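4'-phospho-dehydrooxetanocin synthase (Bacillus megaterium, PDB 5UL3) catalyses the oxidative ring contraction of dAMP to an oxetane aldehyde in oxetanocin A biosynthesis, using cobalamin, a [4Fe-4S] cluster and S-adenosylmethionine. Local coordinates at residues P118-V123 against D247-L252; I181-N186 against F194-L199; S202-G207 against S211-G216; E225-R230 against L234-K239. All blocks are in the same frame, centred on the assembly; numbering follows the deposited sequence. Where two conformers were deposited one is given.

Contact 1 of 4, residues P118-V123 against D247-L252; sequences PTVTLV and DLIKML. With EDO (1,2-ethanediol), chain R.
Pro118 and Ile249 make the main contact between the lead-in to strand 119-124 and the last turns of helix 242-252. Pro118 CG meets Ile249 CG2 at 3.8 Å, and the two side chains cross at about a right angle. Ile249 CG2 stands anti to its backbone N, while CG1 runs beside that N and carries CD1 toward Val120. There the fit is looser: Val120 CG2 lies 4.4 Å from Ile249 CD1. One turn further along the helix, Leu252 CD1 rests 3.7 Å from Pro118 CB. The proline ring therefore touches two helix side chains, through CG and CB. Pro118, Val120 and Ile249 are buried. Ile180 of the neighbouring strand 180-184 also packs on Val120 and Ile249.

The outer side is different. Leu252 and Met251 are partly exposed. An ethanediol molecule, probably from the crystallisation liquor, sits here. Its O2 donates a hydrogen bond to Met251 O at 3.2 Å, and its C1 lies 3.8 Å from Met251 CE. The bent end of Met251, with chi3 at 73°, carries CE there.

Strand 119-124 belongs to the parallel part of the cobalamin-binding Rossmann sheet, and helix 242-252 covers one face of it. Every contact between the two segments is apolar. Shape and burial, rather than directed bonds, thus hold this end of the helix against Pro118 and Val120.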
loop_
_atom_site.group_PDB
_atom_site.type_symbol
_atom_site.label_atom_id
_atom_site.label_comp_id
_atom_site.label_asym_id
_atom_site.label_seq_id
_atom_site.Cartn_x
_atom_site.Cartn_y
_atom_site.Cartn_z
ATOM N N PRO A 118 25.611 1.531 16.871
ATOM C CA PRO A 118 25.764 0.523 15.821
ATOM C C PRO A 118 25.182 1.042 14.519
ATOM O O PRO A 118 24.447 2.033 14.484
ATOM C CB PRO A 118 24.971 -0.679 16.343
ATOM C CG PRO A 118 23.938 -0.074 17.226
ATOM C CD PRO A 118 24.554 1.175 17.838
ATOM N N THR A 119 25.555 0.380 13.438
ATOM C CA THR A 119 25.060 0.717 12.113
ATOM C C THR A 119 24.073 -0.352 11.668
ATOM O O THR A 119 24.339 -1.550 11.807
ATOM C CB THR A 119 26.204 0.844 11.108
ATOM O OG1 THR A 119 26.963 2.014 11.430
ATOM C CG2 THR A 119 25.656 0.981 9.680
ATOM N N VAL A 120 22.932 0.096 11.145
ATOM C CA VAL A 120 21.885 -0.772 10.625
ATOM C C VAL A 120 21.654 -0.383 9.177
ATOM O O VAL A 120 21.385 0.786 8.891
ATOM C CB VAL A 120 20.581 -0.609 11.432
ATOM C CG1 VAL A 120 19.473 -1.454 10.836
ATOM C CG2 VAL A 120 20.815 -0.953 12.915
ATOM N N THR A 121 21.750 -1.351 8.265
ATOM C CA THR A 121 21.399 -1.125 6.863
ATOM C C THR A 121 20.102 -1.867 6.564
ATOM O O THR A 121 19.990 -3.064 6.848
ATOM C CB THR A 121 22.510 -1.590 5.912
ATOM O OG1 THR A 121 23.684 -0.812 6.155
ATOM C CG2 THR A 121 22.104 -1.343 4.453
ATOM N N LEU A 122 19.115 -1.135 6.044
ATOM C CA LEU A 122 17.809 -1.680 5.686
ATOM C C LEU A 122 17.663 -1.565 4.182
ATOM O O LEU A 122 17.880 -0.483 3.627
ATOM C CB LEU A 122 16.679 -0.912 6.365
ATOM C CG LEU A 122 16.741 -0.928 7.892
ATOM C CD1 LEU A 122 15.676 -0.014 8.466
ATOM C CD2 LEU A 122 16.581 -2.365 8.415
ATOM N N VAL A 123 17.271 -2.661 3.542
ATOM C CA VAL A 123 17.205 -2.766 2.085
ATOM C C VAL A 123 15.770 -3.091 1.685
ATOM O O VAL A 123 15.229 -4.129 2.095
ATOM C CB VAL A 123 18.161 -3.849 1.564
ATOM C CG1 VAL A 123 18.195 -3.835 0.020
ATOM C CG2 VAL A 123 19.564 -3.654 2.143
ATOM N N ASP A 247 15.497 -4.229 19.846
ATOM C CA ASP A 247 15.970 -5.322 20.690
ATOM C C ASP A 247 17.165 -6.042 20.078
ATOM O O ASP A 247 18.021 -6.536 20.817
ATOM C CB ASP A 247 14.826 -6.305 20.981
ATOM C CG ASP A 247 13.859 -5.771 22.028
ATOM O OD1 ASP A 247 14.081 -4.670 22.558
ATOM O OD2 ASP A 247 12.859 -6.470 22.333
ATOM N N LEU A 248 17.261 -6.092 18.742
ATOM C CA LEU A 248 18.474 -6.629 18.125
ATOM C C LEU A 248 19.685 -5.768 18.458
ATOM O O LEU A 248 20.795 -6.289 18.622
ATOM C CB LEU A 248 18.302 -6.724 16.615
ATOM C CG LEU A 248 17.309 -7.789 16.143
ATOM C CD1 LEU A 248 17.208 -7.738 14.639
ATOM C CD2 LEU A 248 17.769 -9.158 16.609
ATOM N N ILE A 249 19.479 -4.458 18.571
ATOM C CA ILE A 249 20.548 -3.548 18.976
ATOM C C ILE A 249 20.947 -3.828 20.417
ATOM O O ILE A 249 22.135 -3.885 20.748
ATOM C CB ILE A 249 20.099 -2.093 18.770
ATOM C CG1 ILE A 249 20.009 -1.771 17.269
ATOM C CG2 ILE A 249 21.017 -1.106 19.487
ATOM C CD1 ILE A 249 19.257 -0.483 16.974
ATOM N N LYS A 250 19.963 -4.028 21.297
ATOM C CA LYS A 250 20.301 -4.440 22.656
ATOM C C LYS A 250 21.051 -5.770 22.655
ATOM O O LYS A 250 22.024 -5.941 23.401
ATOM C CB LYS A 250 19.037 -4.527 23.517
ATOM C CG LYS A 250 18.366 -3.180 23.728
ATOM C CD LYS A 250 16.968 -3.364 24.343
ATOM C CE LYS A 250 16.982 -3.253 25.848
ATOM N NZ LYS A 250 16.679 -1.850 26.272
ATOM N N MET A 251 20.616 -6.729 21.832
ATOM C CA MET A 251 21.311 -8.014 21.798
ATOM C C MET A 251 22.750 -7.849 21.314
ATOM O O MET A 251 23.660 -8.529 21.806
ATOM C CB MET A 251 20.561 -9.002 20.914
ATOM C CG MET A 251 21.135 -10.401 20.967
ATOM S SD MET A 251 20.223 -11.565 19.953
ATOM C CE MET A 251 20.717 -11.072 18.316
ATOM N N LEU A 252 22.970 -6.948 20.349
ATOM C CA LEU A 252 24.324 -6.614 19.915
ATOM C C LEU A 252 25.208 -6.223 21.082
ATOM O O LEU A 252 26.399 -6.554 21.105
ATOM C CB LEU A 252 24.288 -5.458 18.927
ATOM C CG LEU A 252 24.387 -5.694 17.441
ATOM C CD1 LEU A 252 24.578 -4.314 16.821
ATOM C CD2 LEU A 252 25.539 -6.649 17.118
HETATM C C1 EDO R . 24.483 -11.559 18.775
HETATM O O1 EDO R . 25.467 -10.590 18.394
HETATM C C2 EDO R . 24.875 -12.162 20.120
HETATM O O2 EDO R . 25.379 -11.124 20.975
#

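Contact 2 of 4, residues I181-N186 against F194-L199; sequences IGLSVN and FEILDL
Leu183 reaches from strand 180-184 toward helix 190-205 and meets Leu197 and Ile196. The apolar contacts all converge on one methyl, Leu183 CD1. It lies 3.8 Å from Leu197 CG, equally near Leu197 CD2, and 4.0 Å from Ile196 CG2. Leu183 and Leu197 run past each other in opposite directions, so the touching is alongside. Leu197 leaves the helix at a slant to the strand, and its isobutyl end makes the approach. With Ile196 CG2 anti to the backbone N, this branch faces the leucine methyl.

Polar bonds lie at the margins. Ser184, next to Leu183, points its hydroxyl to the other side of the sheet, where OG bonds to N3B of cobalamin and to Asn217. On the helix, Asp198 forms a salt bridge with Arg230 of helix 224-230 and a hydrogen bond with Tyr231, tying helix 190-205 to that part of the chain.

The strand and helix open a beta-alpha-beta unit of the Rossmann domain. Leu183 packs on the helix and also belongs to the cobalamin pocket, while Ser184 bonds the cofactor directly. Two helix residues share the single methyl Leu183 CD1, which implies that the fit here depends on that one branch.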
loop_
_atom_site.group_PDB
_atom_site.type_symbol
_atom_site.label_atom_id
_atom_site.label_comp_id
_atom_site.label_asym_id
_atom_site.label_seq_id
_atom_site.Cartn_x
_atom_site.Cartn_y
_atom_site.Cartn_z
ATOM N N ILE A 181 21.898 -6.158 9.223
ATOM C CA ILE A 181 21.401 -5.984 7.868
ATOM C C ILE A 181 19.971 -6.497 7.848
ATOM O O ILE A 181 19.706 -7.605 8.324
ATOM C CB ILE A 181 22.257 -6.734 6.831
ATOM C CG1 ILE A 181 23.693 -6.181 6.832
ATOM C CG2 ILE A 181 21.639 -6.605 5.439
ATOM C CD1 ILE A 181 24.662 -7.044 6.042
ATOM N N GLY A 182 19.062 -5.701 7.312
ATOM C CA GLY A 182 17.672 -6.114 7.195
ATOM C C GLY A 182 17.173 -5.986 5.775
ATOM O O GLY A 182 17.401 -4.971 5.116
ATOM N N LEU A 183 16.460 -7.018 5.316
ATOM C CA LEU A 183 15.787 -6.991 4.024
ATOM C C LEU A 183 14.277 -6.995 4.232
ATOM O O LEU A 183 13.757 -7.812 4.999
ATOM C CB LEU A 183 16.170 -8.193 3.155
ATOM C CG LEU A 183 17.637 -8.602 3.038
ATOM C CD1 LEU A 183 17.746 -9.768 2.029
ATOM C CD2 LEU A 183 18.500 -7.397 2.612
ATOM N N SER A 184 13.584 -6.106 3.528
ATOM C CA SER A 184 12.124 -6.143 3.453
ATOM C C SER A 184 11.731 -6.989 2.240
ATOM O O SER A 184 12.070 -6.640 1.101
ATOM C CB SER A 184 11.571 -4.720 3.344
ATOM O OG SER A 184 10.160 -4.695 3.514
ATOM N N VAL A 185 11.032 -8.097 2.481
ATOM C CA VAL A 185 10.781 -9.128 1.474
ATOM C C VAL A 185 9.274 -9.189 1.245
ATOM O O VAL A 185 8.523 -9.618 2.129
ATOM C CB VAL A 185 11.320 -10.501 1.901
ATOM C CG1 VAL A 185 11.039 -11.539 0.811
ATOM C CG2 VAL A 185 12.813 -10.426 2.205
ATOM N N ASN A 186 8.838 -8.766 0.069
ATOM C CA ASN A 186 7.435 -8.639 -0.279
ATOM C C ASN A 186 7.051 -9.699 -1.307
ATOM O O ASN A 186 7.898 -10.463 -1.776
ATOM C CB ASN A 186 7.158 -7.235 -0.810
ATOM C CG ASN A 186 5.853 -6.694 -0.310
ATOM O OD1 ASN A 186 4.891 -7.444 -0.146
ATOM N ND2 ASN A 186 5.816 -5.404 -0.020
ATOM N N PHE A 194 16.632 -14.476 -1.894
ATOM C CA PHE A 194 17.581 -15.573 -1.731
ATOM C C PHE A 194 18.914 -15.249 -2.392
ATOM O O PHE A 194 19.971 -15.585 -1.850
ATOM C CB PHE A 194 17.017 -16.871 -2.302
ATOM C CG PHE A 194 16.129 -17.626 -1.347
ATOM C CD1 PHE A 194 15.382 -16.959 -0.390
ATOM C CD2 PHE A 194 16.054 -19.008 -1.403
ATOM C CE1 PHE A 194 14.551 -17.670 0.488
ATOM C CE2 PHE A 194 15.237 -19.724 -0.524
ATOM C CZ PHE A 194 14.489 -19.052 0.421
ATOM N N GLU A 195 18.881 -14.592 -3.551
ATOM C CA GLU A 195 20.122 -14.180 -4.211
ATOM C C GLU A 195 20.914 -13.210 -3.343
ATOM O O GLU A 195 22.138 -13.338 -3.200
ATOM C CB GLU A 195 19.820 -13.539 -5.564
ATOM C CG GLU A 195 19.306 -14.507 -6.626
ATOM C CD GLU A 195 19.204 -13.862 -7.998
ATOM O OE1 GLU A 195 19.960 -12.897 -8.249
ATOM O OE2 GLU A 195 18.377 -14.322 -8.820
ATOM N N ILE A 196 20.232 -12.216 -2.770
ATOM C CA ILE A 196 20.923 -11.234 -1.942
ATOM C C ILE A 196 21.426 -11.882 -0.663
ATOM O O ILE A 196 22.566 -11.646 -0.249
ATOM C CB ILE A 196 20.010 -10.029 -1.654
ATOM C CG1 ILE A 196 19.688 -9.289 -2.951
ATOM C CG2 ILE A 196 20.676 -9.077 -0.661
ATOM C CD1 ILE A 196 18.586 -8.253 -2.812
ATOM N N LEU A 197 20.591 -12.716 -0.019
ATOM C CA LEU A 197 21.021 -13.419 1.189
ATOM C C LEU A 197 22.211 -14.332 0.902
ATOM O O LEU A 197 23.155 -14.400 1.697
ATOM C CB LEU A 197 19.851 -14.224 1.770
ATOM C CG LEU A 197 18.810 -13.339 2.477
ATOM C CD1 LEU A 197 17.515 -14.113 2.802
ATOM C CD2 LEU A 197 19.421 -12.729 3.745
ATOM N N ASP A 198 22.171 -15.060 -0.217
ATOM C CA ASP A 198 23.307 -15.902 -0.599
ATOM C C ASP A 198 24.610 -15.105 -0.602
ATOM O O ASP A 198 25.607 -15.523 -0.006
ATOM C CB ASP A 198 23.065 -16.523 -1.978
ATOM C CG ASP A 198 22.082 -17.687 -1.950
ATOM O OD1 ASP A 198 21.630 -18.131 -0.864
ATOM O OD2 ASP A 198 21.751 -18.166 -3.049
ATOM N N LEU A 199 24.599 -13.926 -1.242
ATOM C CA LEU A 199 25.796 -13.092 -1.340
ATOM C C LEU A 199 26.197 -12.501 0.008
ATOM O O LEU A 199 27.389 -12.360 0.300
ATOM C CB LEU A 199 25.555 -11.973 -2.344
ATOM C CG LEU A 199 25.649 -12.420 -3.792
ATOM C CD1 LEU A 199 24.925 -11.424 -4.661
ATOM C CD2 LEU A 199 27.122 -12.501 -4.165
#

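Contact 3 of 4, residues S202-G207 against S211-G216; sequences SHIENG and SIITVG
Ile204 and Ile213 both set CG1 anti to the carbonyl carbon, with chi1 at -72° and -50°, and this places the long branches of both on the facing side. The contact closes the beta-alpha-beta crossover of the Rossmann domain, between the end of helix 190-205 and strand 212-216. The two isoleucines meet tip to tip. Ile204 stays extended, which carries CD1 well out from the helix. Ile213 is folded at its second torsion, chi2 -61°. As a result its CG1 and CD1 both lie 4.0 Å from Ile204 CD1.

Around this meeting point the surroundings differ. Ile213 is buried, and Leu197, Ile200 and Tyr201 of the same helix pack on it as well. Ile204 is partly exposed, so the contact lies toward the edge of the core. Ser211 adds mainly backbone to the patch. Its hydroxyl is engaged by Pro178 O.

Three residues beyond Ile204, Gly207 is the first to leave helical angles. Its phi is positive, and the helix ends in a Schellman motif, with Gly207 N bonded to Ile204 O at 3.0 Å. Further along the strand, Thr214 and Gly216 touch cobalamin. Just before the strand, Ile204 CD1 also rests 4.0 Å from Ser211 O.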
loop_
_atom_site.group_PDB
_atom_site.type_symbol
_atom_site.label_atom_id
_atom_site.label_comp_id
_atom_site.label_asym_id
_atom_site.label_seq_id
_atom_site.Cartn_x
_atom_site.Cartn_y
_atom_site.Cartn_z
ATOM N N SER A 202 27.803 -15.414 1.898
ATOM C CA SER A 202 29.113 -15.766 1.349
ATOM C C SER A 202 30.169 -14.730 1.728
ATOM O O SER A 202 31.329 -15.093 1.950
ATOM C CB SER A 202 29.045 -15.962 -0.174
ATOM O OG SER A 202 28.665 -14.789 -0.870
ATOM N N HIS A 203 29.789 -13.455 1.866
ATOM C CA HIS A 203 30.755 -12.455 2.303
ATOM C C HIS A 203 30.984 -12.477 3.809
ATOM O O HIS A 203 32.083 -12.143 4.267
ATOM C CB HIS A 203 30.317 -11.065 1.847
ATOM C CG HIS A 203 30.606 -10.803 0.402
ATOM N ND1 HIS A 203 29.788 -11.245 -0.617
ATOM C CD2 HIS A 203 31.656 -10.190 -0.194
ATOM C CE1 HIS A 203 30.305 -10.889 -1.780
ATOM N NE2 HIS A 203 31.436 -10.242 -1.551
ATOM N N ILE A 204 29.975 -12.843 4.601
ATOM C CA ILE A 204 30.237 -13.084 6.021
ATOM C C ILE A 204 31.244 -14.212 6.165
ATOM O O ILE A 204 32.213 -14.114 6.931
ATOM C CB ILE A 204 28.931 -13.407 6.771
ATOM C CG1 ILE A 204 28.060 -12.160 6.908
ATOM C CG2 ILE A 204 29.241 -13.987 8.147
ATOM C CD1 ILE A 204 26.699 -12.455 7.555
ATOM N N GLU A 205 31.038 -15.286 5.401
ATOM C CA GLU A 205 31.926 -16.442 5.425
ATOM C C GLU A 205 33.347 -16.064 5.023
ATOM O O GLU A 205 34.316 -16.652 5.516
ATOM C CB GLU A 205 31.364 -17.507 4.482
ATOM C CG GLU A 205 31.808 -18.927 4.768
ATOM C CD GLU A 205 31.153 -19.515 6.002
ATOM O OE1 GLU A 205 30.410 -18.788 6.701
ATOM O OE2 GLU A 205 31.382 -20.714 6.270
ATOM N N ASN A 206 33.484 -15.094 4.129
ATOM C CA ASN A 206 34.787 -14.631 3.666
ATOM C C ASN A 206 35.433 -13.624 4.605
ATOM O O ASN A 206 36.569 -13.206 4.347
ATOM C CB ASN A 206 34.656 -14.010 2.275
ATOM C CG ASN A 206 35.997 -13.909 1.561
ATOM O OD1 ASN A 206 36.819 -14.818 1.660
ATOM N ND2 ASN A 206 36.235 -12.794 0.875
ATOM N N GLY A 207 34.755 -13.216 5.676
ATOM C CA GLY A 207 35.294 -12.189 6.543
ATOM C C GLY A 207 35.178 -10.771 6.025
ATOM O O GLY A 207 35.853 -9.883 6.553
ATOM N N SER A 211 27.581 -9.312 10.589
ATOM C CA SER A 211 26.301 -8.676 10.866
ATOM C C SER A 211 25.286 -9.703 11.339
ATOM O O SER A 211 25.280 -10.859 10.898
ATOM C CB SER A 211 25.747 -7.961 9.622
ATOM O OG SER A 211 26.706 -7.123 9.001
ATOM N N ILE A 212 24.423 -9.250 12.248
ATOM C CA ILE A 212 23.133 -9.894 12.449
ATOM C C ILE A 212 22.292 -9.674 11.202
ATOM O O ILE A 212 22.159 -8.539 10.726
ATOM C CB ILE A 212 22.432 -9.298 13.680
ATOM C CG1 ILE A 212 23.269 -9.509 14.940
ATOM C CG2 ILE A 212 21.006 -9.890 13.828
ATOM C CD1 ILE A 212 22.716 -8.740 16.140
ATOM N N ILE A 213 21.728 -10.753 10.657
ATOM C CA ILE A 213 20.913 -10.691 9.446
ATOM C C ILE A 213 19.462 -10.929 9.837
ATOM O O ILE A 213 19.155 -11.901 10.540
ATOM C CB ILE A 213 21.361 -11.731 8.407
ATOM C CG1 ILE A 213 22.874 -11.652 8.189
ATOM C CG2 ILE A 213 20.637 -11.507 7.090
ATOM C CD1 ILE A 213 23.338 -10.312 7.662
ATOM N N THR A 214 18.567 -10.061 9.372
ATOM C CA THR A 214 17.144 -10.249 9.622
ATOM C C THR A 214 16.361 -9.939 8.349
ATOM O O THR A 214 16.809 -9.167 7.498
ATOM C CB THR A 214 16.670 -9.388 10.824
ATOM O OG1 THR A 214 15.265 -9.586 11.049
ATOM C CG2 THR A 214 16.933 -7.902 10.616
ATOM N N VAL A 215 15.198 -10.576 8.194
ATOM C CA VAL A 215 14.292 -10.233 7.104
ATOM C C VAL A 215 12.935 -9.959 7.732
ATOM O O VAL A 215 12.601 -10.511 8.785
ATOM C CB VAL A 215 14.162 -11.325 6.016
ATOM C CG1 VAL A 215 15.474 -11.453 5.179
ATOM C CG2 VAL A 215 13.756 -12.658 6.633
ATOM N N GLY A 216 12.160 -9.094 7.085
ATOM C CA GLY A 216 10.832 -8.767 7.585
ATOM C C GLY A 216 9.849 -8.602 6.449
ATOM O O GLY A 216 10.179 -8.884 5.288
#

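Contact 4 of 4, residues E225-R230 against L234-K239; sequences EQFFER and LLICDK
Ile236 CD1 is the bump that fills the angle between two adjacent phenylalanines, Phe227 and Phe228 of helix 224-230. Against Phe228 it lies over one ring face, 4.1 Å from the centroid and 27° off the ring normal, a CH-pi contact. Its nearest ring atom is Phe228 CZ, at 3.7 Å. Ile236 CG1 follows behind, near the same CE1-CZ side of the ring. Against Phe227 the same methyl meets the base of the side chain, with CB at 3.9 Å.

The second bump is Leu234 CD2. It settles on Phe227, 3.9 Å from both CB and CD2. Leu234 CG is anti to its backbone N, chi1 -174°, and this swings the isobutyl group toward the helix. Its CD2 approaches the Phe227 ring obliquely. The two methyls, Leu234 CD2 and Ile236 CD1, thus share Phe227 CB.

Phe228 is also met at its rim. Leu234 O lies near the plane of the ring, 3.2 Å from CE1, so the carbonyl faces the ring edge while Ile236 covers a face. Phe227 also forms a T-shaped (edge-to-face) pair with Phe194 of helix 190-205.

All four touching residues are buried. Leu235, between Leu234 and Ile236, points away from the helix. Cys237 and Lys239, just beyond, touch cobalamin. A short helix folded back on the next parallel strand, with cofactor contacts at the strand's C-terminal end, is characteristic of the Rossmann-type cobalamin-binding domain.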
loop_
_atom_site.group_PDB
_atom_site.type_symbol
_atom_site.label_atom_id
_atom_site.label_comp_id
_atom_site.label_asym_id
_atom_site.label_seq_id
_atom_site.Cartn_x
_atom_site.Cartn_y
_atom_site.Cartn_z
ATOM N N GLU A 225 9.753 -21.310 7.350
ATOM C CA GLU A 225 10.486 -22.569 7.235
ATOM C C GLU A 225 11.345 -22.614 5.974
ATOM O O GLU A 225 12.456 -23.157 5.992
ATOM C CB GLU A 225 9.508 -23.745 7.268
ATOM C CG GLU A 225 8.450 -23.732 6.165
ATOM C CD GLU A 225 7.362 -22.686 6.383
ATOM O OE1 GLU A 225 7.134 -22.286 7.541
ATOM O OE2 GLU A 225 6.740 -22.260 5.390
ATOM N N GLN A 226 10.853 -22.049 4.869
ATOM C CA GLN A 226 11.644 -22.032 3.645
ATOM C C GLN A 226 12.892 -21.177 3.805
ATOM O O GLN A 226 13.931 -21.473 3.198
ATOM C CB GLN A 226 10.806 -21.528 2.468
ATOM C CG GLN A 226 10.087 -22.623 1.664
ATOM C CD GLN A 226 8.662 -22.873 2.139
ATOM O OE1 GLN A 226 8.259 -22.399 3.204
ATOM N NE2 GLN A 226 7.890 -23.614 1.345
ATOM N N PHE A 227 12.817 -20.123 4.621
ATOM C CA PHE A 227 13.994 -19.304 4.880
ATOM C C PHE A 227 14.949 -19.992 5.846
ATOM O O PHE A 227 16.167 -19.960 5.640
ATOM C CB PHE A 227 13.574 -17.934 5.423
ATOM C CG PHE A 227 13.023 -17.010 4.368
ATOM C CD1 PHE A 227 11.697 -17.086 3.984
ATOM C CD2 PHE A 227 13.839 -16.071 3.756
ATOM C CE1 PHE A 227 11.193 -16.238 3.007
ATOM C CE2 PHE A 227 13.339 -15.217 2.794
ATOM C CZ PHE A 227 12.009 -15.306 2.417
ATOM N N PHE A 228 14.420 -20.619 6.900
ATOM C CA PHE A 228 15.282 -21.277 7.878
ATOM C C PHE A 228 15.992 -22.484 7.271
ATOM O O PHE A 228 17.115 -22.816 7.671
ATOM C CB PHE A 228 14.468 -21.705 9.103
ATOM C CG PHE A 228 13.952 -20.553 9.938
ATOM C CD1 PHE A 228 14.716 -19.414 10.138
ATOM C CD2 PHE A 228 12.694 -20.621 10.530
ATOM C CE1 PHE A 228 14.244 -18.363 10.910
ATOM C CE2 PHE A 228 12.211 -19.574 11.297
ATOM C CZ PHE A 228 12.988 -18.441 11.492
ATOM N N GLU A 229 15.361 -23.137 6.298
ATOM C CA GLU A 229 15.965 -24.313 5.682
ATOM C C GLU A 229 17.273 -23.957 4.985
ATOM O O GLU A 229 18.259 -24.695 5.071
ATOM C CB GLU A 229 14.966 -24.932 4.710
ATOM C CG GLU A 229 15.501 -26.026 3.822
ATOM C CD GLU A 229 14.425 -26.539 2.886
ATOM O OE1 GLU A 229 13.295 -26.006 2.945
ATOM O OE2 GLU A 229 14.705 -27.468 2.097
ATOM N N ARG A 230 17.311 -22.807 4.322
ATOM C CA ARG A 230 18.502 -22.378 3.603
ATOM C C ARG A 230 19.426 -21.512 4.454
ATOM O O ARG A 230 20.649 -21.558 4.270
ATOM C CB ARG A 230 18.078 -21.637 2.329
ATOM C CG ARG A 230 19.222 -21.215 1.429
ATOM C CD ARG A 230 18.689 -20.702 0.105
ATOM N NE ARG A 230 19.759 -20.326 -0.818
ATOM C CZ ARG A 230 20.323 -21.163 -1.685
ATOM N NH1 ARG A 230 19.918 -22.425 -1.740
ATOM N NH2 ARG A 230 21.289 -20.742 -2.493
ATOM N N LEU A 234 19.248 -17.163 10.352
ATOM C CA LEU A 234 18.472 -15.975 10.016
ATOM C C LEU A 234 17.422 -15.695 11.090
ATOM O O LEU A 234 16.842 -16.611 11.679
ATOM C CB LEU A 234 17.798 -16.171 8.657
ATOM C CG LEU A 234 17.037 -15.007 8.019
ATOM C CD1 LEU A 234 18.007 -13.874 7.703
ATOM C CD2 LEU A 234 16.332 -15.468 6.751
ATOM N N LEU A 235 17.176 -14.412 11.343
ATOM C CA LEU A 235 16.134 -13.987 12.273
ATOM C C LEU A 235 15.010 -13.340 11.480
ATOM O O LEU A 235 15.256 -12.422 10.697
ATOM C CB LEU A 235 16.687 -13.003 13.302
ATOM C CG LEU A 235 17.918 -13.458 14.090
ATOM C CD1 LEU A 235 18.343 -12.377 15.058
ATOM C CD2 LEU A 235 17.663 -14.773 14.813
ATOM N N ILE A 236 13.779 -13.806 11.673
ATOM C CA ILE A 236 12.644 -13.302 10.902
ATOM C C ILE A 236 11.798 -12.410 11.800
ATOM O O ILE A 236 11.396 -12.821 12.892
ATOM C CB ILE A 236 11.812 -14.456 10.306
ATOM C CG1 ILE A 236 12.596 -15.113 9.165
ATOM C CG2 ILE A 236 10.463 -13.944 9.785
ATOM C CD1 ILE A 236 11.928 -16.340 8.596
ATOM N N CYS A 237 11.535 -11.185 11.342
ATOM C CA CYS A 237 10.642 -10.276 12.048
ATOM C C CYS A 237 9.210 -10.611 11.644
ATOM O O CYS A 237 8.841 -10.459 10.472
ATOM C CB CYS A 237 10.965 -8.818 11.711
ATOM S SG CYS A 237 9.815 -7.630 12.473
ATOM N N ASP A 238 8.418 -11.072 12.618
ATOM C CA ASP A 238 7.090 -11.618 12.338
ATOM C C ASP A 238 6.051 -10.539 12.069
ATOM O O ASP A 238 5.135 -10.757 11.270
ATOM C CB ASP A 238 6.620 -12.481 13.514
ATOM C CG ASP A 238 7.389 -13.791 13.626
ATOM O OD1 ASP A 238 7.907 -14.265 12.595
ATOM O OD2 ASP A 238 7.455 -14.348 14.744
ATOM N N LYS A 239 6.159 -9.388 12.728
ATOM C CA LYS A 239 5.136 -8.355 12.603
ATOM C C LYS A 239 5.788 -6.983 12.419
ATOM O O LYS A 239 6.511 -6.767 11.441
ATOM C CB LYS A 239 4.211 -8.380 13.827
ATOM C CG LYS A 239 3.369 -9.682 13.866
ATOM C CD LYS A 239 2.984 -10.072 15.269
ATOM C CE LYS A 239 2.284 -11.448 15.242
ATOM N NZ LYS A 239 1.779 -11.822 16.588
#

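Overall arrangement
All four contacts seat helices on one sheet, the Rossmann sheet of the cobalamin-binding domain. Contacts 2 and 4 are buried, and contact 1 is largely so; contact 3 is partly buried. Contacts 2 and 3 share helix 190-205 and lie in series along one beta-alpha-beta unit. Contact 1 uses helix 242-252 on the opposite face, where Leu248 and Leu252 pack on residues of strand 212-216. Between their segments, contacts 1 and 2 are wholly aliphatic and contact 3 nearly so, whereas contact 4 adds aromatic rings. Polar links join the contacts instead: backbone bonds run between neighbouring strands, and charged groups bridge the helices of contacts 2 and 4.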